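Long-range contacts in putative fumarylpyruvate hydrolase (Burkholderia cenocepacia, PDB 4MAQ), which is a putative enzyme of the fumarylacetoacetate hydrolase (FAH) family, with a fold rich in beta sheet: residues 220-225 against 234-239; 147-152 against 230-235; 87-92 against 165-170. All coordinates share one frame; numbering follows the deposited sequence. Where two conformers were deposited one is given.

Contact 1: residues 220-225 against 234-239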
loop_
_atom_site.group_PDB
_atom_site.type_symbol
_atom_site.label_atom_id
_atom_site.label_comp_id
_atom_site.label_asym_id
_atom_site.label_seq_id
_atom_site.Cartn_x
_atom_site.Cartn_y
_atom_site.Cartn_z
ATOM N N ASP B 220 1.818 -12.363 -24.171
ATOM C CA ASP B 220 2.706 -13.451 -23.757
ATOM C C ASP B 220 1.973 -14.457 -22.866
ATOM O O ASP B 220 1.141 -14.065 -22.019
ATOM C CB ASP B 220 3.923 -12.915 -23.006
ATOM C CG ASP B 220 5.035 -12.438 -23.923
ATOM O OD1 ASP B 220 4.955 -12.636 -25.154
ATOM O OD2 ASP B 220 6.004 -11.856 -23.384
ATOM N N ARG B 221 2.317 -15.737 -23.018
ATOM C CA ARG B 221 1.825 -16.812 -22.140
ATOM C C ARG B 221 2.883 -17.073 -21.049
ATOM O O ARG B 221 3.998 -17.520 -21.349
ATOM C CB ARG B 221 1.535 -18.105 -22.928
ATOM C CG ARG B 221 1.030 -19.267 -22.051
ATOM C CD ARG B 221 0.697 -20.533 -22.867
ATOM N NE ARG B 221 -0.235 -20.132 -23.930
ATOM C CZ ARG B 221 -1.552 -19.945 -23.777
ATOM N NH1 ARG B 221 -2.177 -20.317 -22.660
ATOM N NH2 ARG B 221 -2.247 -19.383 -24.764
ATOM N N VAL B 222 2.535 -16.764 -19.798
ATOM C CA VAL B 222 3.473 -16.897 -18.685
ATOM C C VAL B 222 3.108 -18.141 -17.901
ATOM O O VAL B 222 1.949 -18.321 -17.507
ATOM C CB VAL B 222 3.406 -15.655 -17.775
ATOM C CG1 VAL B 222 4.535 -15.692 -16.736
ATOM C CG2 VAL B 222 3.459 -14.384 -18.624
ATOM N N THR B 223 4.088 -19.013 -17.715
ATOM C CA THR B 223 3.937 -20.179 -16.853
ATOM C C THR B 223 5.015 -20.139 -15.789
ATOM O O THR B 223 6.020 -19.428 -15.927
ATOM C CB THR B 223 4.057 -21.490 -17.661
ATOM O OG1 THR B 223 5.252 -21.442 -18.456
ATOM C CG2 THR B 223 2.836 -21.690 -18.563
ATOM N N GLY B 224 4.799 -20.884 -14.716
ATOM C CA GLY B 224 5.819 -20.963 -13.676
ATOM C C GLY B 224 5.332 -21.765 -12.511
ATOM O O GLY B 224 4.216 -22.328 -12.532
ATOM N N GLY B 225 6.168 -21.823 -11.480
ATOM C CA GLY B 225 5.825 -22.639 -10.341
ATOM C C GLY B 225 6.898 -22.737 -9.305
ATOM O O GLY B 225 8.027 -22.260 -9.504
ATOM N N PHE B 234 -0.973 -18.070 -17.371
ATOM C CA PHE B 234 -1.866 -16.939 -17.695
ATOM C C PHE B 234 -1.361 -16.224 -18.925
ATOM O O PHE B 234 -0.222 -16.448 -19.367
ATOM C CB PHE B 234 -2.051 -15.973 -16.492
ATOM C CG PHE B 234 -0.808 -15.210 -16.057
ATOM C CD1 PHE B 234 -0.378 -14.076 -16.739
ATOM C CD2 PHE B 234 -0.113 -15.577 -14.898
ATOM C CE1 PHE B 234 0.729 -13.347 -16.294
ATOM C CE2 PHE B 234 0.985 -14.846 -14.446
ATOM C CZ PHE B 234 1.423 -13.736 -15.152
ATOM N N VAL B 235 -2.222 -15.397 -19.508
ATOM C CA VAL B 235 -1.882 -14.641 -20.696
ATOM C C VAL B 235 -1.876 -13.149 -20.343
ATOM O O VAL B 235 -2.797 -12.653 -19.687
ATOM C CB VAL B 235 -2.886 -14.944 -21.852
ATOM C CG1 VAL B 235 -2.627 -14.070 -23.065
ATOM C CG2 VAL B 235 -2.797 -16.416 -22.245
ATOM N N VAL B 236 -0.838 -12.439 -20.766
ATOM C CA VAL B 236 -0.766 -10.985 -20.575
ATOM C C VAL B 236 -1.738 -10.303 -21.536
ATOM O O VAL B 236 -1.785 -10.649 -22.738
ATOM C CB VAL B 236 0.661 -10.492 -20.821
ATOM C CG1 VAL B 236 0.754 -8.984 -20.657
ATOM C CG2 VAL B 236 1.609 -11.168 -19.836
ATOM N N GLY B 237 -2.520 -9.362 -21.015
ATOM C CA GLY B 237 -3.479 -8.650 -21.840
ATOM C C GLY B 237 -2.854 -7.685 -22.837
ATOM O O GLY B 237 -1.622 -7.498 -22.903
ATOM N N ALA B 238 -3.730 -7.067 -23.619
ATOM C CA ALA B 238 -3.332 -6.112 -24.648
ATOM C C ALA B 238 -2.900 -4.792 -23.997
ATOM O O ALA B 238 -3.426 -4.383 -22.963
ATOM C CB ALA B 238 -4.494 -5.864 -25.621
ATOM N N LYS B 239 -1.965 -4.100 -24.641
ATOM C CA LYS B 239 -1.542 -2.782 -24.191
ATOM C C LYS B 239 -2.684 -1.769 -24.358
ATOM O O LYS B 239 -3.298 -1.691 -25.423
ATOM C CB LYS B 239 -0.295 -2.352 -24.966
ATOM C CG LYS B 239 0.344 -1.055 -24.508
ATOM C CD LYS B 239 1.638 -0.812 -25.281
ATOM C CE LYS B 239 2.447 0.358 -24.730
ATOM N NZ LYS B 239 3.845 0.352 -25.255
#
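One face of the Phe-234 ring is overlain by Val-222, whose CB sits 3.8 Å above the ring plane, displaced from the centre toward the rim. The result is a CH-pi contact of 4.0 Å from Val-222 CB to the ring centroid. Phe-234 CG occupies the crowded position between the backbone N and the carbonyl carbon (chi1 66°), so the ring lies alongside the valine and points the same way. The second flat group, the guanidinium of Arg-221, takes Val-235 CG2 over one face, 3.9 Å from NH2. Its NH1 forms a salt bridge with Glu-233. Beside the Val-222/Phe-234 pair, Val-222 CG2 meets Val-236 CG2 obliquely at 3.9 Å. Three nearly straight backbone bonds lock the register: Val-222 N to Phe-234 O at 2.8 Å, Phe-234 N to Val-222 O at 2.9 Å, and Val-236 N to Asp-220 O. Val-222 and Phe-234 thus form a hydrogen-bonded antiparallel pair, while Arg-221 and Val-235 form a non-hydrogen-bonded one on the opposite face of the sheet. Such alternation is the pattern of an antiparallel beta hairpin, here strands 221-226 and 230-236 of the smaller mixed sheet, where strand 164-169 flanks 221-226.

Contact 2: residues 147-152 against 230-235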
loop_
_atom_site.group_PDB
_atom_site.type_symbol
_atom_site.label_atom_id
_atom_site.label_comp_id
_atom_site.label_asym_id
_atom_site.label_seq_id
_atom_site.Cartn_x
_atom_site.Cartn_y
_atom_site.Cartn_z
ATOM N N PRO B 147 -0.010 -11.025 -9.519
ATOM C CA PRO B 147 -0.734 -12.278 -9.705
ATOM C C PRO B 147 -0.210 -13.374 -8.762
ATOM O O PRO B 147 1.004 -13.525 -8.608
ATOM C CB PRO B 147 -0.457 -12.668 -11.179
ATOM C CG PRO B 147 0.266 -11.536 -11.785
ATOM C CD PRO B 147 0.691 -10.574 -10.737
ATOM N N VAL B 148 -1.120 -14.116 -8.130
ATOM C CA VAL B 148 -0.773 -15.187 -7.187
ATOM C C VAL B 148 -1.657 -16.403 -7.496
ATOM O O VAL B 148 -2.847 -16.250 -7.825
ATOM C CB VAL B 148 -0.949 -14.728 -5.699
ATOM C CG1 VAL B 148 -0.593 -15.833 -4.703
ATOM C CG2 VAL B 148 -0.119 -13.484 -5.384
ATOM N N THR B 149 -1.097 -17.603 -7.331
ATOM C CA THR B 149 -1.872 -18.834 -7.447
ATOM C C THR B 149 -2.817 -19.011 -6.273
ATOM O O THR B 149 -2.689 -18.346 -5.231
ATOM C CB THR B 149 -0.962 -20.064 -7.503
ATOM O OG1 THR B 149 -0.220 -20.181 -6.274
ATOM C CG2 THR B 149 -0.022 -19.986 -8.714
ATOM N N ALA B 150 -3.731 -19.971 -6.394
ATOM C CA ALA B 150 -4.399 -20.460 -5.217
ATOM C C ALA B 150 -3.357 -20.857 -4.150
ATOM O O ALA B 150 -2.241 -21.347 -4.468
ATOM C CB ALA B 150 -5.295 -21.635 -5.596
ATOM N N LEU B 151 -3.711 -20.597 -2.899
ATOM C CA LEU B 151 -2.851 -20.932 -1.777
ATOM C C LEU B 151 -3.106 -22.335 -1.263
ATOM O O LEU B 151 -4.238 -22.835 -1.309
ATOM C CB LEU B 151 -3.074 -19.944 -0.634
ATOM C CG LEU B 151 -2.956 -18.454 -0.985
ATOM C CD1 LEU B 151 -3.166 -17.647 0.283
ATOM C CD2 LEU B 151 -1.635 -18.064 -1.643
ATOM N N ARG B 152 -2.042 -22.948 -0.745
ATOM C CA ARG B 152 -2.154 -24.214 -0.016
ATOM C C ARG B 152 -1.793 -24.014 1.445
ATOM O O ARG B 152 -0.827 -23.309 1.767
ATOM C CB ARG B 152 -1.255 -25.279 -0.628
ATOM C CG ARG B 152 -1.631 -25.645 -2.056
ATOM C CD ARG B 152 -0.746 -26.766 -2.548
ATOM N NE ARG B 152 -1.250 -27.999 -1.996
ATOM C CZ ARG B 152 -0.592 -29.148 -1.990
ATOM N NH1 ARG B 152 -1.164 -30.238 -1.456
ATOM N NH2 ARG B 152 0.631 -29.213 -2.520
ATOM N N ALA B 230 2.678 -24.861 -6.261
ATOM C CA ALA B 230 1.694 -24.573 -7.317
ATOM C C ALA B 230 2.410 -24.374 -8.627
ATOM O O ALA B 230 3.608 -24.061 -8.650
ATOM C CB ALA B 230 0.905 -23.317 -6.973
ATOM N N THR B 231 1.680 -24.549 -9.723
ATOM C CA THR B 231 2.105 -24.026 -11.013
ATOM C C THR B 231 1.012 -23.100 -11.499
ATOM O O THR B 231 -0.100 -23.103 -10.958
ATOM C CB THR B 231 2.370 -25.141 -12.050
ATOM O OG1 THR B 231 1.159 -25.879 -12.264
ATOM C CG2 THR B 231 3.479 -26.071 -11.562
ATOM N N PHE B 232 1.314 -22.315 -12.518
ATOM C CA PHE B 232 0.335 -21.402 -13.076
ATOM C C PHE B 232 0.553 -21.229 -14.571
ATOM O O PHE B 232 1.651 -21.531 -15.122
ATOM C CB PHE B 232 0.357 -20.021 -12.393
ATOM C CG PHE B 232 1.612 -19.254 -12.637
ATOM C CD1 PHE B 232 1.781 -18.488 -13.782
ATOM C CD2 PHE B 232 2.651 -19.276 -11.694
ATOM C CE1 PHE B 232 2.961 -17.775 -14.008
ATOM C CE2 PHE B 232 3.835 -18.568 -11.917
ATOM C CZ PHE B 232 3.990 -17.824 -13.085
ATOM N N GLU B 233 -0.498 -20.713 -15.205
ATOM C CA GLU B 233 -0.470 -20.342 -16.624
ATOM C C GLU B 233 -1.445 -19.182 -16.816
ATOM O O GLU B 233 -2.594 -19.287 -16.427
ATOM C CB GLU B 233 -0.863 -21.545 -17.483
ATOM C CG GLU B 233 -0.966 -21.260 -18.996
ATOM C CD GLU B 233 -0.927 -22.517 -19.852
ATOM O OE1 GLU B 233 -0.451 -23.593 -19.375
ATOM O OE2 GLU B 233 -1.369 -22.450 -21.021
ATOM N N PHE B 234 -0.973 -18.070 -17.371
ATOM C CA PHE B 234 -1.866 -16.939 -17.695
ATOM C C PHE B 234 -1.361 -16.224 -18.925
ATOM O O PHE B 234 -0.222 -16.448 -19.367
ATOM C CB PHE B 234 -2.051 -15.973 -16.492
ATOM C CG PHE B 234 -0.808 -15.210 -16.057
ATOM C CD1 PHE B 234 -0.378 -14.076 -16.739
ATOM C CD2 PHE B 234 -0.113 -15.577 -14.898
ATOM C CE1 PHE B 234 0.729 -13.347 -16.294
ATOM C CE2 PHE B 234 0.985 -14.846 -14.446
ATOM C CZ PHE B 234 1.423 -13.736 -15.152
ATOM N N VAL B 235 -2.222 -15.397 -19.508
ATOM C CA VAL B 235 -1.882 -14.641 -20.696
ATOM C C VAL B 235 -1.876 -13.149 -20.343
ATOM O O VAL B 235 -2.797 -12.653 -19.687
ATOM C CB VAL B 235 -2.886 -14.944 -21.852
ATOM C CG1 VAL B 235 -2.627 -14.070 -23.065
ATOM C CG2 VAL B 235 -2.797 -16.416 -22.245
#
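Thr-149 dominates the contact, and its two branches meet different residues of the opposing strand. Its hydroxyl branch faces Ala-230, with Thr-149 OG1 3.4 Å from Ala-230 CB. Its methyl branch turns toward the next inward-facing residue: Thr-149 CG2 is 3.7 Å from Phe-232 CB, and it also touches the carbonyl oxygen of Thr-231. The threonine therefore bridges Ala-230 and Phe-232, crossing the latter at about a right angle. The torsion behind this places OG1 between the backbone N and the carbonyl carbon (chi1 63°), leaving CG2 anti to the carbonyl carbon. Although OG1 abuts a methyl group, it is not short of polar partners. Thr-149 OG1 donates to Ala-150 O at 3.0 Å, approaching from above the carbonyl plane, and it is also hydrogen-bonded to the backbone N of Val-116. Pro-147 adds a looser touch, its CB 4.2 Å from Phe-234 CE2, the two side chains crossing at about a right angle. No hydrogen bond joins the segments; the touching parts, residues 147-150 and 230-234, run 136° apart. They also diverge: the CA atoms of Thr-149 and Phe-232 are 6.6 Å apart, those of Pro-147 and Phe-234 9.3 Å. Around the contact, strand 111-122 pairs with strand 146-153 through the backbones of Pro-147 and Thr-149, and its residues Val-116 and Val-118 pack on Ala-230 and Phe-232. Ala-72, in a loop, touches Pro-147, Phe-232 and Phe-234, while strand 221-226 flanks 230-236 as its antiparallel partner.

Contact 3: residues 87-92 against 165-170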
loop_
_atom_site.group_PDB
_atom_site.type_symbol
_atom_site.label_atom_id
_atom_site.label_comp_id
_atom_site.label_asym_id
_atom_site.label_seq_id
_atom_site.Cartn_x
_atom_site.Cartn_y
_atom_site.Cartn_z
ATOM N N HIS B 87 8.823 -9.345 -15.231
ATOM C CA HIS B 87 8.379 -10.437 -14.351
ATOM C C HIS B 87 9.458 -10.815 -13.355
ATOM O O HIS B 87 10.641 -10.819 -13.689
ATOM C CB HIS B 87 8.042 -11.707 -15.169
ATOM C CG HIS B 87 9.173 -12.204 -16.038
ATOM N ND1 HIS B 87 10.262 -12.899 -15.539
ATOM C CD2 HIS B 87 9.387 -12.087 -17.372
ATOM C CE1 HIS B 87 11.077 -13.209 -16.541
ATOM N NE2 HIS B 87 10.581 -12.702 -17.658
ATOM N N GLU B 88 9.021 -11.169 -12.151
ATOM C CA GLU B 88 9.873 -11.809 -11.150
ATOM C C GLU B 88 9.067 -12.892 -10.444
ATOM O O GLU B 88 8.149 -12.585 -9.665
ATOM C CB GLU B 88 10.376 -10.803 -10.115
ATOM C CG GLU B 88 11.363 -9.800 -10.665
ATOM C CD GLU B 88 11.573 -8.659 -9.713
ATOM O OE1 GLU B 88 11.883 -8.931 -8.541
ATOM O OE2 GLU B 88 11.402 -7.504 -10.123
ATOM N N ILE B 89 9.405 -14.160 -10.701
ATOM C CA ILE B 89 8.734 -15.294 -10.034
ATOM C C ILE B 89 9.145 -15.356 -8.543
ATOM O O ILE B 89 10.332 -15.225 -8.224
ATOM C CB ILE B 89 9.106 -16.633 -10.733
ATOM C CG1 ILE B 89 8.329 -17.820 -10.157
ATOM C CG2 ILE B 89 10.608 -16.936 -10.698
ATOM C CD1 ILE B 89 6.904 -17.807 -10.622
ATOM N N GLU B 90 8.183 -15.582 -7.642
ATOM C CA GLU B 90 8.470 -15.587 -6.187
ATOM C C GLU B 90 7.601 -16.577 -5.441
ATOM O O GLU B 90 6.437 -16.738 -5.774
ATOM C CB GLU B 90 8.271 -14.192 -5.598
ATOM C CG GLU B 90 8.997 -13.148 -6.423
ATOM C CD GLU B 90 9.359 -11.868 -5.729
ATOM O OE1 GLU B 90 9.276 -11.751 -4.496
ATOM O OE2 GLU B 90 9.796 -10.983 -6.492
ATOM N N LEU B 91 8.168 -17.171 -4.388
ATOM C CA LEU B 91 7.387 -17.869 -3.370
ATOM C C LEU B 91 6.636 -16.842 -2.517
ATOM O O LEU B 91 7.234 -15.901 -2.011
ATOM C CB LEU B 91 8.271 -18.756 -2.477
ATOM C CG LEU B 91 7.520 -19.493 -1.370
ATOM C CD1 LEU B 91 6.704 -20.635 -1.946
ATOM C CD2 LEU B 91 8.509 -20.017 -0.340
ATOM N N VAL B 92 5.325 -17.025 -2.384
ATOM C CA VAL B 92 4.492 -16.130 -1.578
ATOM C C VAL B 92 4.100 -16.839 -0.274
ATOM O O VAL B 92 3.649 -17.996 -0.277
ATOM C CB VAL B 92 3.231 -15.719 -2.347
ATOM C CG1 VAL B 92 2.283 -14.903 -1.458
ATOM C CG2 VAL B 92 3.614 -14.887 -3.573
ATOM N N ILE B 165 12.143 -23.209 -8.434
ATOM C CA ILE B 165 11.259 -22.052 -8.614
ATOM C C ILE B 165 11.573 -21.545 -10.018
ATOM O O ILE B 165 12.750 -21.330 -10.367
ATOM C CB ILE B 165 11.465 -20.970 -7.516
ATOM C CG1 ILE B 165 10.701 -19.690 -7.871
ATOM C CG2 ILE B 165 12.951 -20.677 -7.230
ATOM C CD1 ILE B 165 10.488 -18.724 -6.716
ATOM N N TRP B 166 10.548 -21.399 -10.860
ATOM C CA TRP B 166 10.813 -21.194 -12.281
ATOM C C TRP B 166 9.702 -20.381 -12.932
ATOM O O TRP B 166 8.561 -20.316 -12.442
ATOM C CB TRP B 166 10.983 -22.566 -12.986
ATOM C CG TRP B 166 9.705 -23.369 -12.957
ATOM C CD1 TRP B 166 9.241 -24.164 -11.930
ATOM C CD2 TRP B 166 8.709 -23.414 -13.985
ATOM N NE1 TRP B 166 8.008 -24.693 -12.268
ATOM C CE2 TRP B 166 7.668 -24.255 -13.524
ATOM C CE3 TRP B 166 8.602 -22.833 -15.264
ATOM C CZ2 TRP B 166 6.521 -24.525 -14.288
ATOM C CZ3 TRP B 166 7.445 -23.098 -16.026
ATOM C CH2 TRP B 166 6.422 -23.935 -15.531
ATOM N N LEU B 167 10.045 -19.787 -14.068
ATOM C CA LEU B 167 9.073 -19.067 -14.864
ATOM C C LEU B 167 9.492 -19.176 -16.332
ATOM O O LEU B 167 10.681 -19.085 -16.652
ATOM C CB LEU B 167 8.991 -17.592 -14.417
ATOM C CG LEU B 167 8.072 -16.647 -15.214
ATOM C CD1 LEU B 167 7.605 -15.512 -14.319
ATOM C CD2 LEU B 167 8.730 -16.078 -16.471
ATOM N N ALA B 168 8.512 -19.404 -17.203
ATOM C CA ALA B 168 8.718 -19.423 -18.656
ATOM C C ALA B 168 7.758 -18.475 -19.337
ATOM O O ALA B 168 6.682 -18.151 -18.803
ATOM C CB ALA B 168 8.519 -20.849 -19.179
ATOM N N VAL B 169 8.176 -18.023 -20.516
ATOM C CA VAL B 169 7.367 -17.140 -21.354
ATOM C C VAL B 169 7.273 -17.788 -22.728
ATOM O O VAL B 169 8.304 -18.094 -23.356
ATOM C CB VAL B 169 8.016 -15.735 -21.476
ATOM C CG1 VAL B 169 7.298 -14.877 -22.508
ATOM C CG2 VAL B 169 8.047 -15.031 -20.128
ATOM N N ASN B 170 6.047 -18.013 -23.178
ATOM C CA ASN B 170 5.824 -18.725 -24.429
ATOM C C ASN B 170 6.615 -20.029 -24.489
ATOM O O ASN B 170 7.156 -20.425 -25.533
ATOM C CB ASN B 170 6.080 -17.807 -25.640
ATOM C CG ASN B 170 5.290 -16.534 -25.538
ATOM O OD1 ASN B 170 4.154 -16.549 -25.055
ATOM N ND2 ASN B 170 5.877 -15.429 -25.969
#
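His-87 opens the segment by laying a face of its imidazole against Leu-167. The methyl carbon Leu-167 CD2 stands 3.6 Å above the ring plane, over the centre, a CH-pi contact only 14° off the ring normal. His-87 CG takes the crowded position between the backbone N and the carbonyl carbon, and ND1 is hydrogen-bonded to Gln-175 OE1, an oxygen that also bonds the backbone N of Ile-89. Ile-89 packs on two residues: its CB lies 3.8 Å from Leu-167 CB, and its CG1 meets Ile-165 CG1 as the side chains slide past one another in opposite directions. The anti placement of Ile-89 CG1 relative to its backbone N (chi1 -175°) also brings that atom to 3.4 Å from Trp-166 O. Further on, Ile-165 CD1 reaches the backbone, 3.6 Å from Leu-91 N, while the Glu-90 carboxylate turns to the backbone N of Gly-208. The short axes of 87-92 and 165-169 run roughly antiparallel (147°) and 6.9 Å apart, without hydrogen bonds, as strands of two packed sheets. The chemistry implies that dispersion and one CH-pi contact hold them together, with His-87 ND1 satisfied by Gln-175 of strand 172-178.

In the fold
Contacts 1 and 2 share strand 230-236, with Phe-234 and Val-235 common to both, and their centres lie about 11 Å apart. Contact 3 joins the same five-stranded sheet through strand 164-169, the antiparallel neighbour of 221-226, so contact 1, also about 11 Å away between centres, is extended across the sheet by backbone hydrogen bonds such as Ala-168 N to Thr-223 O (2.8 Å). Contacts 2 and 3 both bring a strand of the larger mixed sheet, 146-153 or 85-95, against this smaller one. Their centres are about 10 Å apart, and Phe-232 CE2 touches Ile-89 CD1 at 3.4 Å. Together they make one hairpin pairing within the smaller sheet and two packings of it against the larger one.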